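Local structure of octaprenyl-diphosphate synthase (Bacteroides thetaiotaomicron, 3RMG) at residues A[51-56]-A[315-320]; A[176-181]-A[204-209]; A[214-219]-A[286-291]; A[259-264]-A[269-274]. The protein probably acts as a magnesium-dependent prenyltransferase that lengthens isoprenoid diphosphates, like other members of the FPP/GGPP synthase family. One frame throughout, in Å; residues are numbered along the deposited sequence.

Overall arrangement
The chain is built of helices and loops, with no strand, and the four contacts run from its middle to its rim. Interaction 2, whose centre lies about 7 Å from that of the chain, brings helices 174-188 and 193-217 close at a glycine. Interaction 1 is also buried but far wider, bridged by one tyrosine; it touches interaction 2 where Arg51 and Leu54 meet Leu177 and Phe178. Interaction 3 uses helix 193-217 again and rests on one isoleucine of that helix, Ile216. All three are apolar across the interface. Interaction 4, about 35 Å from interaction 1 (between centres) and across the chain's centre, is only partly buried and adds a salt bridge to a small apolar contact.

Interaction 1 of 4, residues A[51-56]-A[315-320]; sequences RPILVL and RTYLDY
Segments 51-56 and 315-320, on helices 50-62 and 309-323, run nearly antiparallel at 157° with their axes 11.6 Å apart, too far for backbones to touch. The residues nearest in register, Leu54 and Tyr317, still have their CA atoms 8.3 Å apart, and the tyrosine side chain spans the distance. With CG anti to the backbone N (chi1 -180°), Tyr317 sends its ring straight out from its own helix toward the groove between Ile53 and Leu54. The Ile53 methyl CG2 lies 3.7 Å from Tyr317 CE1 and equally near CD1, so the CG2 branch, itself anti to the backbone N, does the touching. From the other residue of the groove, Leu54 CB comes to 3.8 Å from Tyr317 OH and to 4.2 Å from CZ. Both aliphatic groups approach the ring obliquely. Beyond Leu54 CB the hydroxyl donates a hydrogen bond to Met50 O, just before Arg51. Around the pair, helix 5-10 covers one flank, with Ile9 against Ile53, and helix 283-302 packs against Leu318. This long-range contact thus joins an early helix of the isoprenoid synthase fold to its last one. Across the two segments the contact is apolar; the hydroxyl's hydrogen bond lies just outside them, at Met50 O, and would help fix the depth and direction of the tyrosine.

Interaction 2 of 4, residues A[176-181]-A[204-209]; sequences ALFAAC and EYIGIC
Phe178 presses on Gly207 from its first side-chain atom onward: Phe178 CB lies 3.6 Å from Gly207 CA. CG keeps the same distance to that alpha carbon, and CD1 follows at 3.7 Å, so one flank of the residue slides along bare backbone. On the other branch, CD2 meets the Ile206 methyl CG2 at 3.9 Å, the two side chains crossing at about a right angle. A chi1 of -82° puts CG anti to the carbonyl carbon, beside the backbone N. At Gly207 a beta carbon would fall only 2.9 Å from Phe178 CB, a clash; its absence lets the helix axes close to 7.2 Å at 146°. One step on, Ala179 CB rests 3.9 Å from Glu204 CB, while the glutamate's carboxylate turns to a salt bridge with Arg200. An alanine in place of Phe178 would keep the CB contact but probably open a gap over Gly207 CA and leave Ile206 CG2 without its ring partner. Phe178 CD2 also meets Leu54 and CE1, farther out, Arg51, both of helix 50-62; the ring also meets that of Phe210, and helix 132-154 packs on Ala176 and Leu177, placing this helix pair deep inside the all-helical bundle.

Interaction 3 of 4, residues A[214-219]-A[286-291]; sequences DDIFDY and YACRTI
Next to Ala287, which receives the tip of Ile216, the carbonyl oxygen Tyr286 O is gripped twice by Thr290. Thr290 N and OG1 reach it from opposite faces of its plane, each at 3.0 Å; the hydroxyl donates at a C=O...donor angle of 150°, tilted 25° out of that plane. This double hold keeps Thr290 turned back along its own helix. Across the interface everything is apolar and converges on one methyl. Ile216 reaches out with CG1 anti to the carbonyl carbon and the chain extended beyond it (chi2 164°), which carries CD1 to Ala287 CB at 3.5 Å. The same CD1 faces Ile291 CD1 tip to tip at 4.0 Å and lies 4.1 Å from Cys288 SG. Helix 240-249 closes in through Pro241 against Ala287. The neighbours of Ile216 point elsewhere: Asp215 bonds to Tyr166 and Gln211, Asp218 to the backbone of Asp232. Residues 214-218 read DDIFD, the second aspartate-rich DDxxD motif of polyprenyl synthases, which in relatives takes part in binding magnesium and diphosphate. Ile216, the first of the two variable residues of that motif, is packed against helix 283-302, an arrangement consistent with the class I isoprenoid synthase fold.

Interaction 4 of 4, residues A[259-264]-A[269-274]; sequences FKVKEG and DEIVRL
Lys260 and Glu270 form a salt bridge, with Lys260 NZ donating to Glu270 OE1 at 3.1 Å. The ammonium meets this oxygen almost in line with its C-O bond. The two side chains cross at about a right angle, and the lysine's aliphatic part comes close as well: its CD is 3.2 Å from Glu270 OE1 and 3.8 Å from OE2, so the carboxylate sits beside the last two methylenes as well as in front of the nitrogen. A bend at chi3 (138°) and chi4 folds the end of the lysine around that oxygen, whereas the glutamate reaches over extended beyond CG. A leucine in place of Lys260 would carry no ammonium, and the Glu270 carboxylate, left without its charged mate, would probably be freer to swing. Deeper in, the contact turns apolar. Val261 CG2 approaches Ile271 CG1 at 4.3 Å, a loose touch completed by Met233 of helix 231-234, which meets both residues. Helix 252-263 ends in a Schellman motif: Gly264 takes a positive phi of 84° and its N bonds back to Val261 O at 3.1 Å. Thr267 OG1 then bonds to Glu270 N at the start of helix 268-280. The whole is a helical hairpin of consecutive helices at the rim of the polyprenyl synthase fold, charged outside and apolar within.

Interaction 1 of 4, residues A[51-56]-A[315-320]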
# COMPACT_ATOMS: atom_id res chain seq x y z
N ARG A 51 9.94 18.50 2.78
CA ARG A 51 10.21 17.76 1.55
C ARG A 51 9.61 18.41 0.30
O ARG A 51 10.28 18.49 -0.73
CB ARG A 51 9.78 16.29 1.67
CG ARG A 51 10.62 15.48 2.64
CD ARG A 51 9.91 14.18 3.06
NE ARG A 51 10.57 13.59 4.22
CZ ARG A 51 10.15 13.72 5.47
NH1 ARG A 51 9.04 14.39 5.74
NH2 ARG A 51 10.83 13.15 6.46
N PRO A 52 8.35 18.84 0.36
CA PRO A 52 7.77 19.58 -0.76
C PRO A 52 8.59 20.82 -1.13
O PRO A 52 8.78 21.10 -2.31
CB PRO A 52 6.38 19.96 -0.25
CG PRO A 52 6.03 18.81 0.63
CD PRO A 52 7.32 18.51 1.36
N ILE A 53 9.09 21.54 -0.13
CA ILE A 53 9.95 22.69 -0.45
C ILE A 53 11.21 22.24 -1.20
O ILE A 53 11.64 22.89 -2.15
CB ILE A 53 10.31 23.50 0.80
CG1 ILE A 53 9.12 24.35 1.26
CG2 ILE A 53 11.49 24.39 0.52
CD1 ILE A 53 9.22 24.82 2.70
N LEU A 54 11.78 21.11 -0.80
CA LEU A 54 12.93 20.58 -1.52
C LEU A 54 12.58 20.25 -2.99
O LEU A 54 13.34 20.57 -3.90
CB LEU A 54 13.46 19.33 -0.82
CG LEU A 54 14.78 18.78 -1.36
CD1 LEU A 54 15.82 19.90 -1.33
CD2 LEU A 54 15.25 17.58 -0.55
N VAL A 55 11.45 19.59 -3.21
CA VAL A 55 11.07 19.21 -4.56
C VAL A 55 10.97 20.45 -5.45
O VAL A 55 11.49 20.47 -6.56
CB VAL A 55 9.71 18.48 -4.59
CG1 VAL A 55 9.28 18.23 -6.05
CG2 VAL A 55 9.77 17.16 -3.79
N LEU A 56 10.32 21.49 -4.93
CA LEU A 56 10.12 22.72 -5.68
C LEU A 56 11.44 23.43 -5.95
O LEU A 56 11.71 23.81 -7.09
CB LEU A 56 9.11 23.65 -4.98
CG LEU A 56 7.77 22.96 -4.70
CD1 LEU A 56 6.82 23.86 -3.95
CD2 LEU A 56 7.13 22.49 -6.00
N ARG A 315 20.79 26.87 -0.07
CA ARG A 315 21.78 27.02 0.97
C ARG A 315 21.11 27.41 2.29
O ARG A 315 21.45 26.86 3.33
CB ARG A 315 22.89 28.00 0.59
CG ARG A 315 23.71 27.53 -0.59
CD ARG A 315 25.03 28.25 -0.71
NE ARG A 315 24.91 29.70 -0.63
CZ ARG A 315 24.51 30.49 -1.63
NH1 ARG A 315 24.46 31.80 -1.45
NH2 ARG A 315 24.16 29.97 -2.80
N THR A 316 20.14 28.33 2.25
CA THR A 316 19.42 28.74 3.45
C THR A 316 18.56 27.60 4.00
O THR A 316 18.50 27.38 5.20
CB THR A 316 18.50 29.96 3.18
OG1 THR A 316 19.24 30.98 2.49
CG2 THR A 316 17.96 30.54 4.48
N TYR A 317 17.88 26.87 3.13
CA TYR A 317 17.17 25.67 3.54
C TYR A 317 18.10 24.75 4.34
O TYR A 317 17.77 24.28 5.43
CB TYR A 317 16.70 24.95 2.29
CG TYR A 317 15.92 23.68 2.49
CD1 TYR A 317 14.52 23.68 2.49
CD2 TYR A 317 16.57 22.46 2.60
CE1 TYR A 317 13.80 22.51 2.64
CE2 TYR A 317 15.86 21.27 2.75
CZ TYR A 317 14.48 21.31 2.76
OH TYR A 317 13.78 20.13 2.90
N LEU A 318 19.29 24.49 3.82
CA LEU A 318 20.17 23.53 4.44
C LEU A 318 20.74 24.08 5.75
O LEU A 318 20.89 23.34 6.72
CB LEU A 318 21.26 23.06 3.46
CG LEU A 318 22.15 21.90 3.92
CD1 LEU A 318 21.37 20.87 4.72
CD2 LEU A 318 22.84 21.22 2.75
N ASP A 319 21.00 25.39 5.81
CA ASP A 319 21.41 26.02 7.07
C ASP A 319 20.32 25.90 8.13
O ASP A 319 20.61 25.72 9.31
CB ASP A 319 21.75 27.49 6.86
CG ASP A 319 23.14 27.69 6.30
OD1 ASP A 319 23.38 28.75 5.68
OD2 ASP A 319 24.00 26.80 6.47
N TYR A 320 19.08 26.03 7.70
CA TYR A 320 17.94 26.02 8.60
C TYR A 320 17.68 24.62 9.14
O TYR A 320 17.34 24.44 10.31
CB TYR A 320 16.71 26.55 7.86
CG TYR A 320 15.57 26.99 8.74
CD1 TYR A 320 15.45 28.33 9.12
CD2 TYR A 320 14.60 26.09 9.16
CE1 TYR A 320 14.39 28.75 9.92
CE2 TYR A 320 13.54 26.50 9.95
CZ TYR A 320 13.44 27.83 10.33
OH TYR A 320 12.39 28.24 11.12

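Interaction 2 of 4, residues A[176-181]-A[204-209]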
# COMPACT_ATOMS: atom_id res chain seq x y z
N ALA A 176 16.60 8.13 1.94
CA ALA A 176 16.10 7.58 0.68
C ALA A 176 14.91 8.40 0.21
O ALA A 176 14.77 8.65 -0.99
CB ALA A 176 15.72 6.12 0.82
N LEU A 177 14.08 8.84 1.15
CA LEU A 177 12.94 9.68 0.82
C LEU A 177 13.38 11.07 0.32
O LEU A 177 12.91 11.54 -0.71
CB LEU A 177 12.00 9.83 2.02
CG LEU A 177 10.72 10.65 1.80
CD1 LEU A 177 9.91 10.12 0.63
CD2 LEU A 177 9.87 10.67 3.08
N PHE A 178 14.26 11.73 1.07
CA PHE A 178 14.78 13.01 0.62
C PHE A 178 15.48 12.91 -0.75
O PHE A 178 15.29 13.76 -1.60
CB PHE A 178 15.72 13.63 1.66
CG PHE A 178 15.01 14.35 2.77
CD1 PHE A 178 14.51 13.65 3.87
CD2 PHE A 178 14.85 15.73 2.73
CE1 PHE A 178 13.87 14.32 4.90
CE2 PHE A 178 14.21 16.41 3.75
CZ PHE A 178 13.72 15.70 4.85
N ALA A 179 16.27 11.87 -0.97
CA ALA A 179 16.92 11.66 -2.27
C ALA A 179 15.86 11.47 -3.35
O ALA A 179 15.96 12.02 -4.45
CB ALA A 179 17.84 10.44 -2.23
N ALA A 180 14.82 10.70 -3.03
CA ALA A 180 13.75 10.47 -3.98
C ALA A 180 13.07 11.78 -4.32
O ALA A 180 12.78 12.07 -5.49
CB ALA A 180 12.74 9.46 -3.41
N CYS A 181 12.82 12.61 -3.31
CA CYS A 181 12.20 13.90 -3.58
C CYS A 181 12.99 14.72 -4.60
O CYS A 181 12.44 15.21 -5.59
CB CYS A 181 12.02 14.68 -2.28
SG CYS A 181 10.69 13.99 -1.24
N GLU A 204 20.08 13.19 -0.87
CA GLU A 204 20.55 12.20 0.08
C GLU A 204 21.37 12.89 1.16
O GLU A 204 21.18 12.61 2.34
CB GLU A 204 21.35 11.09 -0.59
CG GLU A 204 21.99 10.14 0.41
CD GLU A 204 22.61 8.93 -0.26
OE1 GLU A 204 23.85 8.83 -0.30
OE2 GLU A 204 21.84 8.09 -0.77
N TYR A 205 22.29 13.77 0.78
CA TYR A 205 23.08 14.46 1.80
C TYR A 205 22.17 15.20 2.76
O TYR A 205 22.38 15.20 3.98
CB TYR A 205 24.07 15.45 1.19
CG TYR A 205 25.28 14.80 0.56
CD1 TYR A 205 26.00 15.44 -0.44
CD2 TYR A 205 25.69 13.52 0.93
CE1 TYR A 205 27.12 14.85 -1.02
CE2 TYR A 205 26.80 12.92 0.35
CZ TYR A 205 27.51 13.61 -0.62
OH TYR A 205 28.62 13.03 -1.20
N ILE A 206 21.15 15.85 2.21
CA ILE A 206 20.22 16.64 3.01
C ILE A 206 19.42 15.76 3.98
O ILE A 206 19.27 16.09 5.18
CB ILE A 206 19.27 17.46 2.11
CG1 ILE A 206 20.06 18.60 1.43
CG2 ILE A 206 18.08 17.98 2.90
CD1 ILE A 206 19.30 19.33 0.36
N GLY A 207 18.92 14.64 3.45
CA GLY A 207 18.21 13.64 4.24
C GLY A 207 19.06 13.10 5.38
O GLY A 207 18.56 12.85 6.47
N ILE A 208 20.36 12.92 5.15
CA ILE A 208 21.25 12.46 6.22
C ILE A 208 21.45 13.52 7.32
O ILE A 208 21.40 13.18 8.51
CB ILE A 208 22.61 11.97 5.69
CG1 ILE A 208 22.42 10.73 4.82
CG2 ILE A 208 23.54 11.63 6.85
CD1 ILE A 208 23.73 10.26 4.12
N CYS A 209 21.68 14.78 6.95
CA CYS A 209 21.76 15.84 7.96
C CYS A 209 20.45 15.88 8.77
O CYS A 209 20.46 15.97 10.00
CB CYS A 209 21.96 17.21 7.31
SG CYS A 209 23.53 17.43 6.48

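Interaction 3 of 4, residues A[214-219]-A[286-291]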
# COMPACT_ATOMS: atom_id res chain seq x y z
N ASP A 214 17.54 14.94 13.90
CA ASP A 214 16.45 14.37 14.66
C ASP A 214 16.91 13.40 15.75
O ASP A 214 16.33 13.38 16.83
CB ASP A 214 15.48 13.63 13.74
CG ASP A 214 14.22 14.42 13.48
OD1 ASP A 214 14.10 15.54 14.02
OD2 ASP A 214 13.35 13.91 12.75
N ASP A 215 17.92 12.60 15.45
CA ASP A 215 18.43 11.62 16.41
C ASP A 215 19.01 12.33 17.64
O ASP A 215 18.88 11.85 18.76
CB ASP A 215 19.49 10.73 15.77
CG ASP A 215 18.90 9.74 14.78
OD1 ASP A 215 17.66 9.65 14.68
OD2 ASP A 215 19.69 9.05 14.11
N ILE A 216 19.65 13.47 17.42
CA ILE A 216 20.19 14.26 18.51
C ILE A 216 19.08 14.77 19.44
O ILE A 216 19.19 14.68 20.66
CB ILE A 216 21.01 15.43 17.98
CG1 ILE A 216 22.40 14.94 17.54
CG2 ILE A 216 21.13 16.53 19.03
CD1 ILE A 216 23.14 15.91 16.64
N PHE A 217 18.01 15.30 18.86
CA PHE A 217 16.88 15.77 19.64
C PHE A 217 16.46 14.77 20.72
O PHE A 217 16.07 15.17 21.81
CB PHE A 217 15.68 16.08 18.75
CG PHE A 217 15.88 17.28 17.87
CD1 PHE A 217 15.17 17.41 16.68
CD2 PHE A 217 16.77 18.28 18.23
CE1 PHE A 217 15.35 18.51 15.87
CE2 PHE A 217 16.96 19.38 17.42
CZ PHE A 217 16.24 19.50 16.24
N ASP A 218 16.53 13.48 20.41
CA ASP A 218 16.06 12.46 21.35
C ASP A 218 16.84 12.44 22.67
O ASP A 218 16.35 11.95 23.69
CB ASP A 218 16.13 11.08 20.70
CG ASP A 218 15.27 10.08 21.41
OD1 ASP A 218 15.78 8.99 21.77
OD2 ASP A 218 14.07 10.37 21.61
N TYR A 219 18.05 12.97 22.65
CA TYR A 219 18.87 13.05 23.86
C TYR A 219 18.51 14.28 24.72
O TYR A 219 19.32 14.71 25.55
CB TYR A 219 20.35 13.09 23.48
CG TYR A 219 20.84 11.84 22.76
CD1 TYR A 219 21.73 10.97 23.37
CD2 TYR A 219 20.40 11.54 21.47
CE1 TYR A 219 22.18 9.84 22.72
CE2 TYR A 219 20.84 10.40 20.82
CZ TYR A 219 21.74 9.55 21.45
OH TYR A 219 22.20 8.41 20.82
N TYR A 286 30.12 15.24 18.42
CA TYR A 286 30.56 14.43 17.30
C TYR A 286 29.48 14.24 16.23
O TYR A 286 29.77 14.19 15.04
CB TYR A 286 31.03 13.07 17.78
CG TYR A 286 31.30 12.10 16.66
CD1 TYR A 286 32.45 12.19 15.88
CD2 TYR A 286 30.39 11.08 16.37
CE1 TYR A 286 32.70 11.29 14.84
CE2 TYR A 286 30.63 10.17 15.35
CZ TYR A 286 31.78 10.28 14.59
OH TYR A 286 32.01 9.37 13.59
N ALA A 287 28.24 14.12 16.68
CA ALA A 287 27.12 13.98 15.78
C ALA A 287 26.98 15.30 15.00
O ALA A 287 26.81 15.29 13.78
CB ALA A 287 25.85 13.66 16.55
N CYS A 288 27.08 16.41 15.73
CA CYS A 288 27.14 17.75 15.14
C CYS A 288 28.31 17.95 14.16
O CYS A 288 28.16 18.62 13.14
CB CYS A 288 27.18 18.83 16.23
SG CYS A 288 25.55 19.25 16.90
N ARG A 289 29.47 17.37 14.46
CA ARG A 289 30.60 17.46 13.53
C ARG A 289 30.33 16.68 12.24
O ARG A 289 30.73 17.09 11.16
CB ARG A 289 31.90 17.00 14.19
CG ARG A 289 32.81 18.15 14.62
CD ARG A 289 33.53 17.85 15.92
NE ARG A 289 34.13 16.52 15.95
CZ ARG A 289 34.28 15.80 17.06
NH1 ARG A 289 33.86 16.29 18.22
NH2 ARG A 289 34.83 14.59 17.02
N THR A 290 29.64 15.56 12.37
CA THR A 290 29.30 14.74 11.22
C THR A 290 28.29 15.46 10.31
O THR A 290 28.47 15.51 9.08
CB THR A 290 28.76 13.39 11.70
OG1 THR A 290 29.80 12.71 12.41
CG2 THR A 290 28.31 12.52 10.53
N ILE A 291 27.25 16.01 10.92
CA ILE A 291 26.29 16.84 10.20
C ILE A 291 27.02 17.90 9.37
O ILE A 291 26.69 18.12 8.20
CB ILE A 291 25.30 17.51 11.18
CG1 ILE A 291 24.32 16.48 11.73
CG2 ILE A 291 24.53 18.64 10.50
CD1 ILE A 291 23.44 17.02 12.83

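Interaction 4 of 4, residues A[259-264]-A[269-274]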
# COMPACT_ATOMS: atom_id res chain seq x y z
N PHE A 259 23.75 -3.23 25.34
CA PHE A 259 23.27 -4.58 25.12
C PHE A 259 21.79 -4.64 25.52
O PHE A 259 20.96 -5.23 24.82
CB PHE A 259 24.10 -5.55 25.96
CG PHE A 259 23.82 -7.00 25.70
CD1 PHE A 259 24.75 -7.79 25.04
CD2 PHE A 259 22.63 -7.58 26.13
CE1 PHE A 259 24.50 -9.14 24.81
CE2 PHE A 259 22.37 -8.92 25.90
CZ PHE A 259 23.31 -9.70 25.24
N LYS A 260 21.46 -4.00 26.64
CA LYS A 260 20.10 -3.99 27.18
C LYS A 260 19.10 -3.21 26.33
O LYS A 260 17.95 -3.61 26.18
CB LYS A 260 20.11 -3.43 28.60
CG LYS A 260 20.46 -4.45 29.68
CD LYS A 260 20.03 -3.93 31.04
CE LYS A 260 19.41 -5.04 31.87
NZ LYS A 260 18.30 -4.52 32.72
N VAL A 261 19.54 -2.07 25.80
CA VAL A 261 18.70 -1.25 24.93
C VAL A 261 18.31 -2.02 23.68
O VAL A 261 17.13 -2.12 23.34
CB VAL A 261 19.44 0.03 24.50
CG1 VAL A 261 18.60 0.81 23.50
CG2 VAL A 261 19.77 0.88 25.72
N LYS A 262 19.32 -2.56 22.99
CA LYS A 262 19.09 -3.37 21.80
C LYS A 262 18.24 -4.59 22.16
O LYS A 262 17.35 -4.98 21.41
CB LYS A 262 20.42 -3.83 21.20
CG LYS A 262 21.27 -2.72 20.58
N GLU A 263 18.53 -5.18 23.31
CA GLU A 263 17.86 -6.40 23.72
C GLU A 263 16.38 -6.16 24.03
O GLU A 263 15.61 -7.11 24.16
CB GLU A 263 18.55 -7.00 24.95
CG GLU A 263 18.23 -8.46 25.16
CD GLU A 263 18.59 -9.30 23.96
OE1 GLU A 263 19.69 -9.10 23.40
OE2 GLU A 263 17.77 -10.16 23.57
N GLY A 264 16.04 -4.89 24.19
CA GLY A 264 14.69 -4.49 24.53
C GLY A 264 14.52 -4.58 26.02
O GLY A 264 13.45 -4.35 26.56
N ASP A 269 15.03 4.02 33.38
CA ASP A 269 16.01 4.73 34.19
C ASP A 269 17.42 4.58 33.62
O ASP A 269 18.17 5.55 33.54
CB ASP A 269 15.98 4.23 35.63
CG ASP A 269 14.61 4.37 36.27
OD1 ASP A 269 13.96 3.33 36.53
OD2 ASP A 269 14.18 5.51 36.51
N GLU A 270 17.76 3.36 33.21
CA GLU A 270 19.07 3.08 32.64
C GLU A 270 19.32 3.93 31.40
O GLU A 270 20.43 4.42 31.19
CB GLU A 270 19.19 1.60 32.29
CG GLU A 270 19.56 0.71 33.47
CD GLU A 270 20.07 -0.65 33.04
OE1 GLU A 270 19.28 -1.62 33.10
OE2 GLU A 270 21.25 -0.75 32.66
N ILE A 271 18.28 4.11 30.59
CA ILE A 271 18.39 4.91 29.38
C ILE A 271 18.82 6.35 29.68
O ILE A 271 19.74 6.88 29.06
CB ILE A 271 17.07 4.85 28.58
CG1 ILE A 271 17.03 3.56 27.75
CG2 ILE A 271 16.92 6.08 27.70
CD1 ILE A 271 15.63 3.07 27.40
N VAL A 272 18.16 6.98 30.66
CA VAL A 272 18.53 8.33 31.06
C VAL A 272 20.01 8.39 31.38
O VAL A 272 20.67 9.41 31.15
CB VAL A 272 17.72 8.80 32.30
CG1 VAL A 272 18.26 10.13 32.81
CG2 VAL A 272 16.24 8.91 31.97
N ARG A 273 20.54 7.30 31.91
CA ARG A 273 21.93 7.25 32.34
C ARG A 273 22.88 7.09 31.17
O ARG A 273 23.93 7.75 31.12
CB ARG A 273 22.14 6.12 33.34
CG ARG A 273 21.90 6.50 34.79
CD ARG A 273 22.02 5.29 35.70
NE ARG A 273 20.81 4.46 35.66
CZ ARG A 273 20.76 3.19 36.03
NH1 ARG A 273 21.86 2.58 36.45
NH2 ARG A 273 19.62 2.52 35.97
N LEU A 274 22.54 6.21 30.24
CA LEU A 274 23.35 6.04 29.03
C LEU A 274 23.30 7.31 28.18
O LEU A 274 24.33 7.80 27.73
CB LEU A 274 22.91 4.81 28.23
CG LEU A 274 24.00 4.35 27.26
CD1 LEU A 274 25.34 4.31 27.96
CD2 LEU A 274 23.67 3.01 26.63